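Local coordinates for dual function macrocyclase-peptidase POPB (Galerina marginata, PDB 5N4B), which cleaves peptide bonds after proline and macrocyclises precursor peptides in the biosynthesis of the amanitin toxins, at residues Pro506-Pro510 / Ile511-Phe515. The protein carries 1 engineered substitution. Sequence-based numbering, arbitrary orientation.
Sequences PFFSP and IILTF
Phe-507 and Ile-512 meet across the N-terminus of helix 510-519, where Ser-509 is the N-cap. The helix belongs to the alpha/beta-hydrolase part of this S9A peptidase and is reached by a loop from strand 492-495 of the central eight-stranded mixed sheet. The ring of Phe-507 lies with CZ 4.1 Å from Ile-512 CD1, and the two side chains cross at about a right angle. Phe-523 of strand 522-526 packs on both residues, and an apolar side chain of the bound peptide also touches Phe-507.

The CB of Phe-508 is directed away from the following helical residues. The far part of its ring still meets Leu-513, with Phe-508 CE1 3.5 Å from Leu-513 CD1. These two side chains also cross at about a right angle.

With chi1 at 171°, Ser-509 OG lies opposite its backbone N and beside the carbonyl carbon. There it accepts from Ile-512 N at 3.1 Å in a nearly straight bond (170°). This capping bond satisfies an N-H of the first turn. CG1 of Ile-512 lies beside the same oxygen, 3.4 Å from Ser-509 OG. Ser-509 O accepts a hydrogen bond from Leu-513 N at 3.1 Å (N-H...O 174°), which starts the i to i+4 pattern.

Pro-510, the first helical residue, has no N-H to satisfy. Its ring packs on Ser-79 of helix 68-80 and on Tyr-82, while Ile-511 reaches Trp-716 of helix 705-722. Pro-510 O is gripped twice. Thr-514 N donates to Pro-510 O at 2.9 Å. From the opposite face of the carbonyl plane, Thr-514 OG1 donates to the same Pro-510 O at 2.8 Å.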
# COMPACT_ATOMS: atom_id res chain seq x y z
N PRO A 506 -5.54 -11.17 3.41
CA PRO A 506 -4.50 -12.22 3.42
C PRO A 506 -3.36 -11.88 2.49
O PRO A 506 -3.54 -11.28 1.44
CB PRO A 506 -5.25 -13.46 2.93
CG PRO A 506 -6.72 -13.19 3.30
CD PRO A 506 -6.88 -11.70 3.12
N PHE A 507 -2.16 -12.30 2.88
CA PHE A 507 -0.94 -12.08 2.12
C PHE A 507 0.05 -13.15 2.52
O PHE A 507 -0.05 -13.74 3.61
CB PHE A 507 -0.40 -10.67 2.35
CG PHE A 507 0.10 -10.41 3.73
CD1 PHE A 507 -0.75 -10.04 4.71
CD2 PHE A 507 1.45 -10.50 4.02
CE1 PHE A 507 -0.28 -9.79 6.00
CE2 PHE A 507 1.92 -10.23 5.31
CZ PHE A 507 1.05 -9.89 6.28
N PHE A 508 1.03 -13.38 1.66
CA PHE A 508 2.08 -14.37 1.91
C PHE A 508 3.36 -13.67 2.37
O PHE A 508 3.87 -12.78 1.67
CB PHE A 508 2.41 -15.20 0.68
CG PHE A 508 3.33 -16.32 0.97
CD1 PHE A 508 2.88 -17.46 1.58
CD2 PHE A 508 4.67 -16.24 0.60
CE1 PHE A 508 3.76 -18.50 1.87
CE2 PHE A 508 5.54 -17.27 0.90
CZ PHE A 508 5.09 -18.37 1.52
N SER A 509 3.88 -14.07 3.53
CA SER A 509 5.15 -13.57 4.03
C SER A 509 6.00 -14.74 4.49
O SER A 509 5.69 -15.34 5.53
CB SER A 509 4.92 -12.64 5.20
OG SER A 509 6.20 -12.34 5.80
N PRO A 510 7.07 -15.10 3.77
CA PRO A 510 7.91 -16.21 4.24
C PRO A 510 8.60 -15.87 5.53
O PRO A 510 8.86 -16.79 6.31
CB PRO A 510 8.90 -16.44 3.08
CG PRO A 510 8.93 -15.08 2.39
CD PRO A 510 7.50 -14.57 2.47
N ILE A 511 8.90 -14.61 5.80
CA ILE A 511 9.53 -14.27 7.07
C ILE A 511 8.57 -14.53 8.22
O ILE A 511 8.97 -15.08 9.26
CB ILE A 511 10.05 -12.83 7.02
CG1 ILE A 511 11.30 -12.78 6.09
CG2 ILE A 511 10.30 -12.27 8.43
CD1 ILE A 511 12.02 -11.46 6.03
N ILE A 512 7.32 -14.07 8.11
CA ILE A 512 6.37 -14.33 9.19
C ILE A 512 6.22 -15.82 9.40
O ILE A 512 6.27 -16.29 10.55
CB ILE A 512 5.03 -13.62 8.94
CG1 ILE A 512 5.27 -12.11 9.05
CG2 ILE A 512 4.01 -14.09 9.97
CD1 ILE A 512 4.10 -11.21 8.63
N LEU A 513 6.03 -16.61 8.34
CA LEU A 513 5.87 -18.05 8.54
C LEU A 513 7.10 -18.66 9.20
O LEU A 513 6.99 -19.54 10.04
CB LEU A 513 5.56 -18.77 7.22
CG LEU A 513 4.24 -18.34 6.57
CD1 LEU A 513 4.01 -19.17 5.33
CD2 LEU A 513 3.03 -18.42 7.50
N THR A 514 8.28 -18.20 8.83
CA THR A 514 9.50 -18.69 9.46
C THR A 514 9.50 -18.38 10.95
O THR A 514 9.84 -19.23 11.77
CB THR A 514 10.70 -18.07 8.76
OG1 THR A 514 10.74 -18.52 7.41
CG2 THR A 514 11.99 -18.48 9.41
N PHE A 515 9.11 -17.17 11.33
CA PHE A 515 9.00 -16.85 12.74
C PHE A 515 8.02 -17.77 13.45
O PHE A 515 8.30 -18.28 14.54
CB PHE A 515 8.57 -15.40 12.90
CG PHE A 515 8.55 -14.88 14.32
CD1 PHE A 515 7.43 -15.05 15.10
CD2 PHE A 515 9.66 -14.27 14.85
CE1 PHE A 515 7.39 -14.57 16.38
CE2 PHE A 515 9.63 -13.78 16.13
CZ PHE A 515 8.51 -13.94 16.90